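Local coordinates for dihydrodipicolinate synthase (Bacillus anthracis, PDB 1XKY), which catalyses the condensation of pyruvate with aspartate semialdehyde, the committed step of the diaminopimelate route to lysine, working as a TIM-barrel lyase, at the interface of chains A and B and the interface of chains A and C. Sequence-based numbering; all coordinates share one arbitrary frame. Chains: chain A/B/C, dihydrodipicolinate synthase.

Contact 1: the interface of chains A and B. Residues chain A 182, 186; chain B 245, 248.
A:Glu186 and B:Gln245 lie flank to flank where helix 178-187 of chain A faces helix 237-253 of chain B, their extended side chains running in opposite directions. Because the two run antiparallel, the head of each rests on the stem of the other. The carboxylate carbon CD of A:Glu186 sits 3.5 Å from the methylene CG of B:Gln245, while the amide nitrogen NE2 of B:Gln245 comes 3.6 Å from CG of A:Glu186. Carboxylate and amide planes, only 23° apart, are stacked and offset, with the carboxylate lying mostly over the glutamine methylenes and the amide over the glutamate stem. With CG of A:Glu186 anti to the backbone N (chi1 -176°) and the rest of the chain stretched out, the acid reaches along the partner instead of folding back on its own helix. Long, flat-headed residues suit this seam: their methylenes supply the packing and their polar heads can still turn to water.

Away from this stack the packing loosens. The methyl CG2 of A:Thr182 is 4.1 Å from CG of B:Gln245, and B:Val248 buries little surface, its CG2 4.4 Å from the same methyl. Two waters bridge the chains, one at the backbone end of the glutamine and one at its amide head. The first lies 2.7 Å from OE2 of A:Glu186 and equally near the backbone O of B:Gln245; the second links the amide oxygen OE1 of B:Gln245, at 2.7 Å, to the backbone O of A:Thr182 by a longer contact. Both waters can offer hydrogens to both chains, bridging oxygens that would ordinarily both act as acceptors. A helix-to-helix patch of a two-fold interface, this site contributes close packing and water bridges, probably supporting the tetramer typical of this enzyme family.

Contact 2: the interface of chains A and C. Residues chain A 60-61, 279-280; chain C 91-92, 116, 119, 129.
A:Pro280 packs its ring against C:Asn91, C:Pro116, C:Asn119 and C:His129. Followed round the ring, CB meets the histidine, 3.8 Å from ND1 of C:His129; CG lies 4.0 Å from CG of C:Pro116 and 3.4 Å from the backbone O of C:Asn91; and CD meets the side-chain amide of C:Asn119. That amide crosses the proline at about a right angle, its ND2 3.7 Å from CD of A:Pro280. Within chain C, ND2 also donates a 2.9 Å hydrogen bond to O of C:Asn91, nearly in its own amide plane and 157° at the hydrogen, which should hold the amide and this carbonyl in place. C:Pro116 lays its CG over the centre of the C:His129 ring, probably limiting the rotation of the ring. A compact, rigid proline after a cis peptide bond suits a close fit.

Beside it, CB of A:Pro60 packs on the amide of C:Asn91. C:Asn92, with CG anti to the backbone N (chi1 174°), extends over A:Thr61 and makes a weak hydrogen bond from ND2 to O of A:Pro60, 3.3 Å long. Waters extend these links, one between that carbonyl and ND2 of C:Asn91, another between O of A:Leu279 and OD1 of C:Asn92. In the fold, the 3-10 helix 59-61 follows strand 49-52, C:Asn91 and C:Asn92 follow strand 84-87, and C:Pro116 and C:Asn119 follow strand 110-114: loops at the C-terminal ends of TIM-barrel strands, the face where this family carries its active site.

Contact 1: the interface of chains A and B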
loop_
_atom_site.group_PDB
_atom_site.type_symbol
_atom_site.label_atom_id
_atom_site.label_comp_id
_atom_site.label_asym_id
_atom_site.label_seq_id
_atom_site.Cartn_x
_atom_site.Cartn_y
_atom_site.Cartn_z
ATOM N N THR A 182 -1.110 21.433 -0.119
ATOM C CA THR A 182 -1.380 22.525 0.826
ATOM C C THR A 182 -0.091 23.049 1.438
ATOM O O THR A 182 0.121 24.251 1.514
ATOM C CB THR A 182 -2.322 22.083 1.990
ATOM O OG1 THR A 182 -3.641 21.830 1.491
ATOM C CG2 THR A 182 -2.392 23.146 3.068
ATOM N N GLU A 186 1.801 26.634 0.952
ATOM C CA GLU A 186 2.038 27.473 2.127
ATOM C C GLU A 186 3.506 27.879 2.262
ATOM O O GLU A 186 3.823 29.048 2.493
ATOM C CB GLU A 186 1.598 26.707 3.371
ATOM C CG GLU A 186 1.691 27.468 4.690
ATOM C CD GLU A 186 1.108 26.667 5.847
ATOM O OE1 GLU A 186 0.959 27.233 6.955
ATOM O OE2 GLU A 186 0.790 25.466 5.645
ATOM N N GLN B 245 -4.873 26.199 6.432
ATOM C CA GLN B 245 -3.488 25.956 6.830
ATOM C C GLN B 245 -3.336 25.771 8.338
ATOM O O GLN B 245 -2.601 24.883 8.791
ATOM C CB GLN B 245 -2.577 27.067 6.287
ATOM C CG GLN B 245 -2.276 26.837 4.797
ATOM C CD GLN B 245 -1.979 28.084 4.019
ATOM O OE1 GLN B 245 -2.135 28.096 2.794
ATOM N NE2 GLN B 245 -1.535 29.147 4.707
ATOM N N VAL B 248 -4.949 22.229 9.206
ATOM C CA VAL B 248 -4.024 21.142 8.869
ATOM C C VAL B 248 -2.911 21.008 9.918
ATOM O O VAL B 248 -2.611 19.904 10.379
ATOM C CB VAL B 248 -3.428 21.330 7.446
ATOM C CG1 VAL B 248 -2.287 20.358 7.197
ATOM C CG2 VAL B 248 -4.509 21.145 6.400
HETATM O O HOH W 1 -0.231 24.250 7.782
HETATM O O HOH W 2 -2.502 25.973 1.114
#

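Contact 2: the interface of chains A and C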
loop_
_atom_site.group_PDB
_atom_site.type_symbol
_atom_site.label_atom_id
_atom_site.label_comp_id
_atom_site.label_asym_id
_atom_site.label_seq_id
_atom_site.Cartn_x
_atom_site.Cartn_y
_atom_site.Cartn_z
ATOM N N PRO A 60 8.840 7.951 -23.372
ATOM C CA PRO A 60 9.722 6.771 -23.301
ATOM C C PRO A 60 10.090 6.135 -24.642
ATOM O O PRO A 60 11.156 5.521 -24.747
ATOM C CB PRO A 60 8.914 5.774 -22.453
ATOM C CG PRO A 60 7.947 6.612 -21.706
ATOM C CD PRO A 60 7.589 7.718 -22.627
ATOM N N THR A 61 9.214 6.258 -25.642
ATOM C CA THR A 61 9.427 5.636 -26.953
ATOM C C THR A 61 9.844 6.609 -28.066
ATOM O O THR A 61 10.036 6.187 -29.211
ATOM C CB THR A 61 8.178 4.855 -27.399
ATOM O OG1 THR A 61 7.020 5.697 -27.299
ATOM C CG2 THR A 61 7.998 3.613 -26.518
ATOM N N LEU A 279 4.807 0.310 -28.893
ATOM C CA LEU A 279 5.134 -0.731 -27.923
ATOM C C LEU A 279 6.136 -0.214 -26.875
ATOM O O LEU A 279 7.075 0.501 -27.225
ATOM C CB LEU A 279 5.687 -1.970 -28.644
ATOM C CG LEU A 279 4.675 -2.898 -29.331
ATOM C CD1 LEU A 279 5.368 -3.845 -30.305
ATOM C CD2 LEU A 279 3.887 -3.693 -28.297
ATOM N N PRO A 280 5.957 -0.596 -25.594
ATOM C CA PRO A 280 5.072 -1.650 -25.056
ATOM C C PRO A 280 3.579 -1.318 -24.877
ATOM O O PRO A 280 2.835 -2.150 -24.335
ATOM C CB PRO A 280 5.701 -1.964 -23.691
ATOM C CG PRO A 280 6.311 -0.684 -23.249
ATOM C CD PRO A 280 6.716 0.077 -24.525
ATOM N N ASN C 91 12.126 0.278 -21.144
ATOM C CA ASN C 91 10.676 0.483 -21.312
ATOM C C ASN C 91 10.247 0.856 -22.744
ATOM O O ASN C 91 9.110 1.268 -22.970
ATOM C CB ASN C 91 10.141 1.506 -20.301
ATOM C CG ASN C 91 10.754 2.902 -20.455
ATOM O OD1 ASN C 91 10.330 3.848 -19.785
ATOM N ND2 ASN C 91 11.733 3.037 -21.329
ATOM N N ASN C 92 11.174 0.690 -23.686
ATOM C CA ASN C 92 11.001 1.031 -25.099
ATOM C C ASN C 92 11.342 -0.222 -25.904
ATOM O O ASN C 92 12.493 -0.670 -25.928
ATOM C CB ASN C 92 11.939 2.202 -25.443
ATOM C CG ASN C 92 11.959 2.556 -26.929
ATOM O OD1 ASN C 92 11.546 1.775 -27.789
ATOM N ND2 ASN C 92 12.461 3.746 -27.231
ATOM N N PRO C 116 8.891 -3.172 -18.305
ATOM C CA PRO C 116 8.948 -1.743 -18.579
ATOM C C PRO C 116 8.500 -0.896 -17.381
ATOM O O PRO C 116 7.431 -1.119 -16.788
ATOM C CB PRO C 116 8.006 -1.573 -19.772
ATOM C CG PRO C 116 8.093 -2.883 -20.493
ATOM C CD PRO C 116 8.220 -3.908 -19.395
ATOM N N ASN C 119 6.120 3.733 -17.934
ATOM C CA ASN C 119 4.943 3.841 -18.813
ATOM C C ASN C 119 3.779 2.893 -18.475
ATOM O O ASN C 119 2.734 2.952 -19.123
ATOM C CB ASN C 119 5.327 3.778 -20.309
ATOM C CG ASN C 119 6.299 2.654 -20.651
ATOM O OD1 ASN C 119 6.572 1.756 -19.840
ATOM N ND2 ASN C 119 6.824 2.701 -21.879
ATOM N N HIS C 129 5.771 -7.025 -25.862
ATOM C CA HIS C 129 7.102 -6.435 -25.631
ATOM C C HIS C 129 8.156 -7.530 -25.515
ATOM O O HIS C 129 9.126 -7.548 -26.271
ATOM C CB HIS C 129 7.054 -5.576 -24.359
ATOM C CG HIS C 129 8.380 -5.095 -23.857
ATOM N ND1 HIS C 129 8.955 -3.910 -24.272
ATOM C CD2 HIS C 129 9.203 -5.599 -22.907
ATOM C CE1 HIS C 129 10.094 -3.728 -23.626
ATOM N NE2 HIS C 129 10.265 -4.737 -22.790
HETATM O O HOH W 3 8.851 0.755 -29.260
HETATM O O HOH W 4 12.837 4.861 -22.775
#

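Contact 1 and contact 2 lie about 38 Å apart, measured between the centres of their C-alpha atoms, and share no residue or secondary-structure element. Chain A takes part in both, meeting chain B through a helix at contact 1 and chain C through a 3-10 helix and a loop at contact 2. The interfaces thus use separate surfaces of one subunit, and each is two-fold symmetric. Two different two-fold interfaces on one subunit are consistent with a dimer of dimers of 222 symmetry, and the deposited assembly holds four copies. Because the patches are so well separated, chain A can hold both partners at once.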